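Local coordinates for protein Csm3 (Thermoplasma volcanium, PDB 6AE2) that probably binds crRNA as a RAMP-family subunit of the type III-A CRISPR-Cas effector complex and is thought to act as an endonuclease, at residues 29-34 with 177-182; 36-41 with 168-173; 41-46 with 58-63; 74-79 with 142-147; 85-90 with 202-207. All blocks are in the same frame, centred on the assembly; numbering follows the deposited sequence.

Contact 1. Residues 29-34 with 177-182; sequences NIIYNM and KGKIIL
K177 opens the pairing with its CA facing the carbonyl of M34, one of several CA-H...O contacts that run between the two antiparallel strands. At G178 the backbones form a hydrogen-bonded pair: its N donates to M34 O, and its carbonyl takes the M34 N-H at 2.7 Å. K179 shares a face with N33 and I31. Its aliphatic chain passes the CG2 methyl of I31, with CE 3.7 Å from I31 CG2, and a bend at the last torsion (chi4 74°) turns NZ back to N33 OD1 in a weak hydrogen bond of 3.3 Å. On the other face, I180 pairs with Y32, whose N reaches I180 O at 2.8 Å. The I180 branch meets a hooked methionine: M34 bends at chi3 (57°), so that SD lies 3.7 Å from I180 CD1 while CE swings alongside I180 CG1. I181 and I31 then run alongside each other on the face shared with K179, with I181 CG2 against I31 CD1 at 3.7 Å. Finally L182 exchanges both backbone bonds with I30 and brings CD1 to the edge of the Y32 ring, 4.1 Å from CE2. Both strands are interior to the antiparallel sheet, in the β1 and β3 places of a ferredoxin-like fold. Strand 125-132 flanks 175-185, strand 220-230 flanks 26-38, and helix 190-205 packs on the face carrying I30, Y32 and L182, through residues such as I194 and L197.

Contact 2. Residues 36-41 with 168-173; sequences IEVLTG and ERVRRG
Two guanidinium groups meet the backbone of 36-41 in different ways. That of R169 has G41 on one face, with CA 3.2 Å above the plane and displaced toward the rim. The nearby G41 N is also a donor, and the polar partners of this arginine lie elsewhere: E148 forms a salt bridge with NH1, D129 of the second subunit forms another with NH2, and Y217 contributes a cation-pi contact. The R172 guanidinium instead uses its edge. L39 O lies in its plane and receives NH1 at 2.9 Å, with an N-H...O angle of 148°; the chain, extended from CG to NE, runs past this carbonyl before NH1 reaches it. The backbones also meet directly: just after R172, G173 N donates to V38 O at 2.7 Å, and between the arginines V170 O receives the CA-H of G41, with CA 3.4 Å away. V38 holds CG1 anti to its own nitrogen (chi1 172°), which sets that methyl against two carbonyls, V170 O at 3.3 Å and R171 O at 3.5 Å. Its other methyl, CG2, faces V170 CG1. R172 also makes a cation-pi contact with F131 of the second subunit, so that in this assembly the second subunit covers both arginines. The contact thus joins the end of the first ferredoxin-like strand to the segment leaving a small two-stranded sheet.

Contact 3. Residues 41-46 with 58-63; sequences GLHIGG and SPVITT
H43 reaches across to S58 and V60 with its imidazole. From CB the side chain runs extended, CG standing anti to the backbone nitrogen (chi1 179°), and this carries the ring to the other segment. ND1 comes first, with V60 CG1 3.5 Å away in an oblique approach; its hydrogen bond goes to E168 O, outside the two segments, which fixes the rotation of the ring. CE1 makes the closest approach. S58 O lies near the ring plane at that edge, 3.3 Å from CE1, and S58 OG is 3.5 Å from the same carbon. NE2, at the far end, has S58 OG 3.8 Å away. The next residue supplies the main backbone link: I44 O accepts the I61 N-H at 2.9 Å, while V60 CA adds a CA-H...O contact to the same oxygen. Beyond it, G46 N makes a weak bond of 3.4 Å to P59 O, in a poorly ordered part of the chain. I44 and I61 touch through their CG2 methyls at 4.0 Å, the two side chains running at a slant to each other. These bonds hold together the two ends of the unmodelled loop 47-56. Strand 71-78 packs from one side, I78 against L42 and I44 and Y77 against I61. Strand 166-170 comes in beside H43 and S58 through I167, and E168 also accepts the V60 backbone N-H on its carboxylate. From here the chain enters strand 62-67, an outer strand of the main sheet.

Contact 4. Residues 74-79 with 142-147; sequences DLPYIP and DARNVI
L75 and P76 present two neighbouring bumps to the last turn of helix 140-143 and the turn after it. The fork of L75 straddles the methyl of A143: CD2 lies 3.5 Å from A143 CB and CD1 4.0 Å from it. On its other flank CD2 meets the aliphatic part of R144, 3.6 Å from CD, as the two side chains pass antiparallel to one another. The P76 ring fits against a second small hollow, lined by V146 and I147. Its CG is the projecting atom, 3.7 Å from I147 CD1 and 4.1 Å from V146 CG1. The backbone bond from V146 N to A143 O (2.9 Å) closes the turn. R144 folds back toward the strand, but it is poorly ordered and the placement of its guanidinium is uncertain; its close approach to the carbonyl of D74 is doubtful. E168 is a further partner of this arginine, through a long, weak ion pair. Strand and turn are therefore held chiefly by van der Waals packing of aliphatic groups, with no clear hydrogen bond between them, and the charge at the margin probably adds little directional hold.

Contact 5. Residues 85-90 with 202-207; sequences GKIRSL and SLLEDS
Helices 80-93 and 190-205, the two helices of the ferredoxin-like fold, meet here through L90, L203 and L204. L90 is central. Its CB touches L203 CD1 at 3.9 Å, CD1 comes down on the backbone of L204, 3.6 Å from CA, and CD2 faces S207 CB at 4.0 Å. L203 answers by placing CD1 3.5 Å from L90 O. L204 directs its side chain toward K86 and I87: with CG anti to the backbone nitrogen (chi1 170°), CD1 meets K86 CG at 3.7 Å and CD2 meets I87 CG1 at 4.2 Å, the latter pair crossing at about a right angle. K86 bends at chi2 (48°), taking its CE to within 3.7 Å of S207 OG, while its ammonium makes a cation-pi contact with Y208. Within helix 80-93, S89 OG and L90 N both donate to K86 O from the same face of its carbonyl plane. Just past the leucines the chain leaves the helix; D206 OD2 hydrogen-bonds to the hydroxyl of Y235 of the second subunit, and S207 O to R128 of the second subunit. The pairing of two helices on one face of an antiparallel sheet is characteristic of the ferredoxin-like fold of RAMP proteins, and here the leucines make the join.

How the contacts relate
From the N terminus, strand 26-38 pairs with strand 175-185 in contact 1, closing the longest loop. Contact 2 lies within that loop, tying the end of the same strand to 168-173. Inside contact 2 sit contact 3, a short closure between 41-46 and 58-63, and then contact 4, joining 74-79 to 142-147; these two follow in series. Contacts 2, 3 and 4 cluster on one side of the chain's centre and touch one another, for instance through H43 and E168, or R171 and V146. Contact 5 opens within contact 4 and closes after contact 1, so it crosses contacts 1, 2 and 4, linking the two long helices. Contacts 2 and 5 also reach the second subunit.

Contact 1. Residues 29-34 with 177-182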
# COMPACT_ATOMS: atom_id res chain seq x y z
N ASN A 29 5.94 30.36 -8.14
CA ASN A 29 5.51 28.98 -8.04
C ASN A 29 6.61 28.16 -7.36
O ASN A 29 7.80 28.41 -7.57
CB ASN A 29 5.20 28.38 -9.41
CG ASN A 29 4.18 29.18 -10.18
OD1 ASN A 29 3.16 29.61 -9.64
ND2 ASN A 29 4.43 29.38 -11.47
N ILE A 30 6.19 27.21 -6.53
CA ILE A 30 7.10 26.22 -5.96
C ILE A 30 6.90 24.93 -6.74
O ILE A 30 5.78 24.42 -6.83
CB ILE A 30 6.85 26.01 -4.46
CG1 ILE A 30 7.14 27.29 -3.68
CG2 ILE A 30 7.71 24.87 -3.94
CD1 ILE A 30 6.48 27.33 -2.32
N ILE A 31 7.98 24.41 -7.31
CA ILE A 31 7.94 23.21 -8.14
C ILE A 31 8.52 22.05 -7.35
O ILE A 31 9.61 22.17 -6.77
CB ILE A 31 8.70 23.41 -9.47
CG1 ILE A 31 8.23 24.69 -10.17
CG2 ILE A 31 8.51 22.21 -10.37
CD1 ILE A 31 6.74 24.79 -10.33
N TYR A 32 7.79 20.94 -7.32
CA TYR A 32 8.24 19.70 -6.68
C TYR A 32 8.30 18.61 -7.74
O TYR A 32 7.30 18.34 -8.41
CB TYR A 32 7.30 19.28 -5.55
CG TYR A 32 7.33 20.14 -4.30
CD1 TYR A 32 8.35 20.02 -3.37
CD2 TYR A 32 6.31 21.04 -4.04
CE1 TYR A 32 8.38 20.79 -2.22
CE2 TYR A 32 6.32 21.82 -2.89
CZ TYR A 32 7.36 21.69 -1.99
OH TYR A 32 7.37 22.47 -0.85
N ASN A 33 9.47 17.99 -7.89
CA ASN A 33 9.61 16.82 -8.76
C ASN A 33 9.32 15.59 -7.92
O ASN A 33 10.21 14.99 -7.32
CB ASN A 33 10.99 16.77 -9.39
CG ASN A 33 11.15 17.77 -10.53
OD1 ASN A 33 10.33 17.81 -11.45
ND2 ASN A 33 12.20 18.57 -10.47
N MET A 34 8.04 15.22 -7.87
CA MET A 34 7.57 14.17 -6.97
C MET A 34 7.82 12.79 -7.56
O MET A 34 7.70 12.57 -8.77
CB MET A 34 6.08 14.37 -6.69
CG MET A 34 5.35 13.15 -6.16
SD MET A 34 3.58 13.44 -6.01
CE MET A 34 3.16 13.90 -7.69
N LYS A 177 6.99 9.37 -11.88
CA LYS A 177 7.51 10.73 -11.77
C LYS A 177 6.44 11.72 -12.18
O LYS A 177 5.82 11.57 -13.23
CB LYS A 177 8.76 10.90 -12.64
CG LYS A 177 10.00 10.22 -12.09
CD LYS A 177 11.17 10.36 -13.06
CE LYS A 177 12.44 9.76 -12.48
NZ LYS A 177 13.56 9.81 -13.46
N GLY A 178 6.23 12.73 -11.34
CA GLY A 178 5.25 13.76 -11.63
C GLY A 178 5.60 15.05 -10.92
O GLY A 178 6.32 15.06 -9.92
N LYS A 179 5.07 16.14 -11.45
CA LYS A 179 5.31 17.47 -10.90
C LYS A 179 4.15 17.90 -10.01
O LYS A 179 2.99 17.57 -10.25
CB LYS A 179 5.49 18.50 -12.03
CG LYS A 179 6.89 19.09 -12.13
CD LYS A 179 6.99 20.04 -13.33
CE LYS A 179 8.43 20.46 -13.60
NZ LYS A 179 9.23 19.36 -14.20
N ILE A 180 4.49 18.65 -8.96
CA ILE A 180 3.51 19.37 -8.16
C ILE A 180 3.87 20.85 -8.20
O ILE A 180 5.02 21.22 -7.92
CB ILE A 180 3.47 18.87 -6.70
CG1 ILE A 180 2.91 17.45 -6.63
CG2 ILE A 180 2.64 19.82 -5.84
CD1 ILE A 180 2.81 16.92 -5.21
N ILE A 181 2.91 21.68 -8.57
CA ILE A 181 3.12 23.12 -8.71
C ILE A 181 2.28 23.84 -7.67
O ILE A 181 1.05 23.71 -7.65
CB ILE A 181 2.78 23.61 -10.13
CG1 ILE A 181 3.59 22.83 -11.17
CG2 ILE A 181 3.07 25.10 -10.24
CD1 ILE A 181 2.94 22.77 -12.52
N LEU A 182 2.95 24.59 -6.80
CA LEU A 182 2.32 25.38 -5.76
C LEU A 182 2.51 26.85 -6.10
O LEU A 182 3.65 27.32 -6.20
CB LEU A 182 2.94 25.06 -4.40
CG LEU A 182 2.07 24.39 -3.33
CD1 LEU A 182 2.93 24.06 -2.12
CD2 LEU A 182 0.93 25.30 -2.94

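Contact 2. Residues 36-41 with 168-173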
# COMPACT_ATOMS: atom_id res chain seq x y z
N ILE A 36 6.71 8.64 -6.86
CA ILE A 36 5.73 7.76 -6.22
C ILE A 36 6.20 6.33 -6.41
O ILE A 36 6.23 5.83 -7.55
CB ILE A 36 4.33 7.96 -6.79
CG1 ILE A 36 3.83 9.38 -6.53
CG2 ILE A 36 3.37 6.93 -6.22
CD1 ILE A 36 2.46 9.64 -7.11
N GLU A 37 6.56 5.66 -5.32
CA GLU A 37 6.99 4.27 -5.37
C GLU A 37 5.87 3.37 -4.87
O GLU A 37 5.29 3.62 -3.80
CB GLU A 37 8.25 4.04 -4.55
CG GLU A 37 8.84 2.64 -4.75
CD GLU A 37 10.08 2.39 -3.91
OE1 GLU A 37 10.83 1.45 -4.25
OE2 GLU A 37 10.28 3.12 -2.92
N VAL A 38 5.57 2.33 -5.63
CA VAL A 38 4.55 1.35 -5.26
C VAL A 38 5.15 0.38 -4.25
O VAL A 38 6.17 -0.26 -4.53
CB VAL A 38 4.02 0.62 -6.50
CG1 VAL A 38 3.10 -0.52 -6.10
CG2 VAL A 38 3.30 1.59 -7.43
N LEU A 39 4.52 0.27 -3.08
CA LEU A 39 4.94 -0.67 -2.05
C LEU A 39 4.09 -1.94 -2.03
O LEU A 39 4.64 -3.04 -1.87
CB LEU A 39 4.88 -0.01 -0.67
CG LEU A 39 5.74 1.25 -0.51
CD1 LEU A 39 5.71 1.74 0.93
CD2 LEU A 39 7.17 0.99 -0.95
N THR A 40 2.77 -1.83 -2.19
CA THR A 40 1.92 -2.97 -2.47
C THR A 40 1.19 -2.72 -3.78
O THR A 40 0.93 -1.57 -4.14
CB THR A 40 0.89 -3.24 -1.37
OG1 THR A 40 0.09 -2.06 -1.16
CG2 THR A 40 1.59 -3.61 -0.07
N GLY A 41 0.84 -3.81 -4.47
CA GLY A 41 0.16 -3.76 -5.75
C GLY A 41 -0.91 -2.69 -5.82
O GLY A 41 -1.80 -2.64 -4.98
N GLU A 168 -5.94 -6.34 -12.15
CA GLU A 168 -4.60 -5.88 -12.50
C GLU A 168 -4.06 -4.96 -11.41
O GLU A 168 -4.80 -4.20 -10.78
CB GLU A 168 -4.62 -5.13 -13.83
CG GLU A 168 -4.69 -6.02 -15.06
CD GLU A 168 -4.54 -5.24 -16.34
OE1 GLU A 168 -4.35 -4.01 -16.27
OE2 GLU A 168 -4.62 -5.85 -17.43
N ARG A 169 -2.75 -5.06 -11.17
CA ARG A 169 -2.06 -4.19 -10.23
C ARG A 169 -0.69 -3.84 -10.78
O ARG A 169 -0.09 -4.60 -11.54
CB ARG A 169 -1.89 -4.84 -8.84
CG ARG A 169 -3.09 -5.62 -8.33
CD ARG A 169 -2.66 -6.63 -7.28
NE ARG A 169 -2.52 -6.03 -5.96
CZ ARG A 169 -1.87 -6.59 -4.95
NH1 ARG A 169 -1.27 -7.76 -5.11
NH2 ARG A 169 -1.80 -5.97 -3.78
N VAL A 170 -0.20 -2.67 -10.38
CA VAL A 170 1.16 -2.25 -10.68
C VAL A 170 2.06 -2.82 -9.60
O VAL A 170 1.90 -2.49 -8.42
CB VAL A 170 1.26 -0.72 -10.76
CG1 VAL A 170 2.64 -0.31 -11.24
CG2 VAL A 170 0.18 -0.15 -11.67
N ARG A 171 3.00 -3.67 -9.99
CA ARG A 171 3.77 -4.44 -9.03
C ARG A 171 4.59 -3.52 -8.13
O ARG A 171 4.91 -2.38 -8.47
CB ARG A 171 4.67 -5.45 -9.73
CG ARG A 171 5.92 -4.87 -10.37
CD ARG A 171 6.62 -5.92 -11.22
NE ARG A 171 7.63 -5.34 -12.11
CZ ARG A 171 8.47 -6.06 -12.85
NH1 ARG A 171 8.42 -7.39 -12.81
NH2 ARG A 171 9.35 -5.46 -13.63
N ARG A 172 4.91 -4.03 -6.94
CA ARG A 172 5.74 -3.30 -6.00
C ARG A 172 7.09 -2.95 -6.61
O ARG A 172 7.71 -3.78 -7.29
CB ARG A 172 5.92 -4.13 -4.73
CG ARG A 172 7.22 -3.94 -3.97
CD ARG A 172 7.40 -5.11 -3.00
NE ARG A 172 8.47 -4.92 -2.02
CZ ARG A 172 8.33 -4.22 -0.90
NH1 ARG A 172 7.18 -3.64 -0.62
NH2 ARG A 172 9.35 -4.11 -0.05
N GLY A 173 7.53 -1.72 -6.40
CA GLY A 173 8.84 -1.29 -6.84
C GLY A 173 8.84 -0.41 -8.07
O GLY A 173 9.85 0.27 -8.33

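Contact 3. Residues 41-46 with 58-63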
# COMPACT_ATOMS: atom_id res chain seq x y z
N GLY A 41 0.84 -3.81 -4.47
CA GLY A 41 0.16 -3.76 -5.75
C GLY A 41 -0.91 -2.69 -5.82
O GLY A 41 -1.80 -2.64 -4.98
N LEU A 42 -0.81 -1.83 -6.83
CA LEU A 42 -1.62 -0.62 -6.91
C LEU A 42 -2.63 -0.75 -8.03
O LEU A 42 -2.27 -1.09 -9.16
CB LEU A 42 -0.73 0.61 -7.12
CG LEU A 42 -1.40 1.88 -7.65
CD1 LEU A 42 -2.23 2.54 -6.56
CD2 LEU A 42 -0.34 2.83 -8.18
N HIS A 43 -3.90 -0.49 -7.72
CA HIS A 43 -4.99 -0.63 -8.68
C HIS A 43 -5.76 0.68 -8.76
O HIS A 43 -6.55 1.00 -7.87
CB HIS A 43 -5.90 -1.79 -8.32
CG HIS A 43 -7.05 -1.95 -9.26
ND1 HIS A 43 -6.93 -2.58 -10.48
CD2 HIS A 43 -8.34 -1.53 -9.18
CE1 HIS A 43 -8.10 -2.55 -11.11
NE2 HIS A 43 -8.97 -1.92 -10.34
N ILE A 44 -5.53 1.43 -9.84
CA ILE A 44 -6.36 2.57 -10.21
C ILE A 44 -7.12 2.17 -11.47
O ILE A 44 -6.52 2.02 -12.54
CB ILE A 44 -5.53 3.84 -10.43
CG1 ILE A 44 -4.85 4.26 -9.12
CG2 ILE A 44 -6.41 4.96 -10.95
CD1 ILE A 44 -3.60 5.07 -9.31
N GLY A 45 -8.42 1.96 -11.33
CA GLY A 45 -9.19 1.40 -12.42
C GLY A 45 -9.36 2.36 -13.58
O GLY A 45 -9.33 3.58 -13.42
N GLY A 46 -9.55 1.79 -14.77
CA GLY A 46 -9.73 2.57 -15.98
C GLY A 46 -11.09 3.23 -16.07
O GLY A 46 -11.54 3.58 -17.16
N SER A 58 -10.64 -6.55 -14.20
CA SER A 58 -10.62 -5.09 -14.22
C SER A 58 -9.20 -4.59 -14.42
O SER A 58 -8.33 -4.80 -13.56
CB SER A 58 -11.21 -4.53 -12.92
OG SER A 58 -10.53 -5.03 -11.79
N PRO A 59 -8.92 -3.93 -15.54
CA PRO A 59 -7.56 -3.44 -15.80
C PRO A 59 -7.31 -2.09 -15.14
O PRO A 59 -8.24 -1.38 -14.74
CB PRO A 59 -7.52 -3.32 -17.32
CG PRO A 59 -8.92 -2.96 -17.68
CD PRO A 59 -9.82 -3.66 -16.67
N VAL A 60 -6.03 -1.75 -15.03
CA VAL A 60 -5.64 -0.46 -14.50
C VAL A 60 -5.59 0.55 -15.64
O VAL A 60 -5.46 0.19 -16.82
CB VAL A 60 -4.29 -0.52 -13.76
CG1 VAL A 60 -4.40 -1.42 -12.54
CG2 VAL A 60 -3.21 -1.00 -14.69
N ILE A 61 -5.69 1.83 -15.29
CA ILE A 61 -5.70 2.88 -16.30
C ILE A 61 -4.31 3.00 -16.92
O ILE A 61 -3.29 2.94 -16.22
CB ILE A 61 -6.17 4.21 -15.68
CG1 ILE A 61 -6.52 5.22 -16.77
CG2 ILE A 61 -5.15 4.77 -14.70
CD1 ILE A 61 -7.30 6.41 -16.25
N THR A 62 -4.26 3.12 -18.24
CA THR A 62 -3.00 3.15 -18.97
C THR A 62 -3.01 4.27 -20.00
O THR A 62 -4.05 4.84 -20.33
CB THR A 62 -2.72 1.81 -19.66
OG1 THR A 62 -3.74 1.53 -20.62
CG2 THR A 62 -2.66 0.67 -18.65
N THR A 63 -1.82 4.56 -20.52
CA THR A 63 -1.66 5.48 -21.65
C THR A 63 -0.44 5.04 -22.45
O THR A 63 0.36 4.21 -22.00
CB THR A 63 -1.52 6.93 -21.18
OG1 THR A 63 -1.64 7.80 -22.31
CG2 THR A 63 -0.18 7.16 -20.52

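Contact 4. Residues 74-79 with 142-147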
# COMPACT_ATOMS: atom_id res chain seq x y z
N ASP A 74 1.21 0.55 -24.16
CA ASP A 74 0.24 1.03 -23.19
C ASP A 74 0.71 0.60 -21.80
O ASP A 74 0.89 -0.59 -21.54
CB ASP A 74 -1.15 0.47 -23.48
CG ASP A 74 -1.81 1.15 -24.66
OD1 ASP A 74 -1.37 2.26 -25.03
OD2 ASP A 74 -2.77 0.58 -25.23
N LEU A 75 0.93 1.57 -20.92
CA LEU A 75 1.51 1.31 -19.61
C LEU A 75 0.78 2.15 -18.57
O LEU A 75 0.17 3.17 -18.90
CB LEU A 75 3.01 1.63 -19.60
CG LEU A 75 3.97 0.60 -20.18
CD1 LEU A 75 5.29 1.27 -20.54
CD2 LEU A 75 4.17 -0.53 -19.17
N PRO A 76 0.83 1.73 -17.30
CA PRO A 76 0.12 2.48 -16.26
C PRO A 76 0.64 3.90 -16.10
O PRO A 76 1.80 4.21 -16.40
CB PRO A 76 0.39 1.66 -14.99
CG PRO A 76 0.65 0.29 -15.48
CD PRO A 76 1.37 0.46 -16.79
N TYR A 77 -0.25 4.77 -15.64
CA TYR A 77 0.12 6.08 -15.11
C TYR A 77 -0.79 6.37 -13.93
O TYR A 77 -1.86 5.76 -13.78
CB TYR A 77 0.04 7.18 -16.17
CG TYR A 77 -1.37 7.67 -16.48
CD1 TYR A 77 -2.14 7.05 -17.46
CD2 TYR A 77 -1.91 8.77 -15.82
CE1 TYR A 77 -3.41 7.50 -17.75
CE2 TYR A 77 -3.19 9.21 -16.10
CZ TYR A 77 -3.93 8.58 -17.07
OH TYR A 77 -5.20 9.02 -17.36
N ILE A 78 -0.37 7.30 -13.08
CA ILE A 78 -1.13 7.66 -11.89
C ILE A 78 -1.80 9.01 -12.16
O ILE A 78 -1.10 10.04 -12.24
CB ILE A 78 -0.25 7.71 -10.64
CG1 ILE A 78 0.34 6.32 -10.37
CG2 ILE A 78 -1.06 8.17 -9.44
CD1 ILE A 78 1.04 6.21 -9.02
N PRO A 79 -3.12 9.06 -12.29
CA PRO A 79 -3.78 10.35 -12.53
C PRO A 79 -3.60 11.29 -11.35
O PRO A 79 -3.64 10.87 -10.19
CB PRO A 79 -5.25 9.97 -12.73
CG PRO A 79 -5.26 8.48 -12.96
CD PRO A 79 -4.07 7.94 -12.25
N ASP A 142 9.59 -6.09 -21.18
CA ASP A 142 9.96 -5.54 -19.88
C ASP A 142 8.87 -4.63 -19.34
O ASP A 142 8.74 -4.48 -18.12
CB ASP A 142 11.27 -4.76 -19.98
CG ASP A 142 12.48 -5.64 -20.17
OD1 ASP A 142 12.47 -6.79 -19.68
OD2 ASP A 142 13.46 -5.18 -20.80
N ALA A 143 8.10 -4.01 -20.23
CA ALA A 143 7.09 -3.02 -19.87
C ALA A 143 6.07 -3.59 -18.88
O ALA A 143 6.12 -3.27 -17.70
CB ALA A 143 6.38 -2.50 -21.12
N ARG A 144 5.16 -4.44 -19.36
CA ARG A 144 4.05 -4.94 -18.55
C ARG A 144 4.42 -6.16 -17.70
O ARG A 144 3.51 -6.85 -17.22
CB ARG A 144 2.85 -5.24 -19.43
CG ARG A 144 2.64 -4.16 -20.48
CD ARG A 144 1.72 -3.06 -19.96
NE ARG A 144 0.38 -3.50 -19.57
CZ ARG A 144 -0.70 -2.73 -19.63
NH1 ARG A 144 -0.58 -1.48 -20.06
NH2 ARG A 144 -1.89 -3.18 -19.28
N ASN A 145 5.71 -6.43 -17.51
CA ASN A 145 6.11 -7.05 -16.25
C ASN A 145 5.67 -6.18 -15.08
O ASN A 145 5.42 -6.69 -13.99
CB ASN A 145 7.63 -7.23 -16.22
CG ASN A 145 8.08 -8.51 -16.89
OD1 ASN A 145 7.38 -9.06 -17.75
ND2 ASN A 145 9.25 -9.00 -16.50
N VAL A 146 5.58 -4.87 -15.31
CA VAL A 146 5.11 -3.91 -14.31
C VAL A 146 3.74 -4.30 -13.77
O VAL A 146 3.39 -3.95 -12.64
CB VAL A 146 5.13 -2.50 -14.93
CG1 VAL A 146 4.09 -1.58 -14.32
CG2 VAL A 146 6.52 -1.90 -14.84
N ILE A 147 2.95 -5.05 -14.54
CA ILE A 147 1.57 -5.33 -14.19
C ILE A 147 1.43 -6.79 -13.79
O ILE A 147 1.84 -7.70 -14.52
CB ILE A 147 0.60 -4.96 -15.33
CG1 ILE A 147 0.29 -3.46 -15.27
CG2 ILE A 147 -0.67 -5.77 -15.24
CD1 ILE A 147 -0.85 -3.01 -16.13

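Contact 5. Residues 85-90 with 202-207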
# COMPACT_ATOMS: atom_id res chain seq x y z
N GLY A 85 -7.27 13.91 -5.00
CA GLY A 85 -8.54 13.54 -4.39
C GLY A 85 -8.35 12.72 -3.13
O GLY A 85 -9.09 12.88 -2.15
N LYS A 86 -7.37 11.82 -3.12
CA LYS A 86 -7.14 10.99 -1.95
C LYS A 86 -6.55 11.81 -0.80
O LYS A 86 -7.00 11.70 0.34
CB LYS A 86 -6.22 9.82 -2.30
CG LYS A 86 -6.03 8.83 -1.16
CD LYS A 86 -7.37 8.45 -0.55
CE LYS A 86 -7.21 7.47 0.59
NZ LYS A 86 -8.22 6.37 0.52
N ILE A 87 -5.55 12.65 -1.10
CA ILE A 87 -4.96 13.48 -0.06
C ILE A 87 -6.00 14.43 0.52
O ILE A 87 -6.06 14.64 1.74
CB ILE A 87 -3.74 14.25 -0.61
CG1 ILE A 87 -2.61 13.28 -0.98
CG2 ILE A 87 -3.24 15.26 0.41
CD1 ILE A 87 -1.45 13.96 -1.66
N ARG A 88 -6.84 15.01 -0.34
CA ARG A 88 -7.86 15.94 0.13
C ARG A 88 -8.85 15.24 1.05
O ARG A 88 -9.16 15.74 2.14
CB ARG A 88 -8.59 16.56 -1.06
CG ARG A 88 -9.27 17.88 -0.73
CD ARG A 88 -10.65 17.98 -1.35
NE ARG A 88 -11.35 19.18 -0.90
CZ ARG A 88 -11.41 20.32 -1.57
NH1 ARG A 88 -10.81 20.43 -2.75
NH2 ARG A 88 -12.07 21.36 -1.07
N SER A 89 -9.34 14.06 0.64
CA SER A 89 -10.29 13.33 1.47
C SER A 89 -9.68 12.94 2.81
O SER A 89 -10.39 12.92 3.83
CB SER A 89 -10.79 12.09 0.73
OG SER A 89 -9.78 11.09 0.67
N LEU A 90 -8.38 12.64 2.84
CA LEU A 90 -7.73 12.27 4.09
C LEU A 90 -7.65 13.45 5.05
O LEU A 90 -7.83 13.29 6.26
CB LEU A 90 -6.34 11.70 3.81
CG LEU A 90 -6.30 10.32 3.16
CD1 LEU A 90 -4.99 10.13 2.42
CD2 LEU A 90 -6.48 9.23 4.20
N SER A 202 1.79 12.42 4.43
CA SER A 202 2.00 11.49 5.54
C SER A 202 0.76 10.64 5.79
O SER A 202 0.86 9.43 6.01
CB SER A 202 2.37 12.28 6.80
OG SER A 202 3.77 12.49 6.87
N LEU A 203 -0.43 11.27 5.75
CA LEU A 203 -1.67 10.52 5.92
C LEU A 203 -1.82 9.44 4.86
O LEU A 203 -2.25 8.32 5.15
CB LEU A 203 -2.86 11.48 5.86
CG LEU A 203 -3.10 12.39 7.06
CD1 LEU A 203 -4.38 13.19 6.88
CD2 LEU A 203 -3.15 11.59 8.35
N LEU A 204 -1.44 9.75 3.61
CA LEU A 204 -1.64 8.82 2.51
C LEU A 204 -0.77 7.57 2.67
O LEU A 204 -1.18 6.48 2.26
CB LEU A 204 -1.35 9.51 1.18
CG LEU A 204 -1.27 8.65 -0.08
CD1 LEU A 204 -2.58 7.92 -0.32
CD2 LEU A 204 -0.90 9.49 -1.28
N GLU A 205 0.41 7.71 3.25
CA GLU A 205 1.32 6.57 3.36
C GLU A 205 0.86 5.56 4.41
O GLU A 205 1.22 4.39 4.33
CB GLU A 205 2.73 7.05 3.66
CG GLU A 205 3.20 8.13 2.69
CD GLU A 205 4.70 8.29 2.67
OE1 GLU A 205 5.28 8.29 1.56
OE2 GLU A 205 5.30 8.43 3.75
N ASP A 206 0.07 6.00 5.40
CA ASP A 206 -0.64 5.08 6.28
C ASP A 206 -2.01 4.70 5.74
O ASP A 206 -2.81 4.09 6.46
CB ASP A 206 -0.77 5.67 7.68
CG ASP A 206 0.48 5.48 8.51
OD1 ASP A 206 1.39 4.75 8.07
OD2 ASP A 206 0.55 6.05 9.61
N SER A 207 -2.30 5.06 4.48
CA SER A 207 -3.50 4.64 3.79
C SER A 207 -3.11 4.04 2.45
O SER A 207 -2.12 3.30 2.37
CB SER A 207 -4.46 5.82 3.60
OG SER A 207 -5.77 5.37 3.30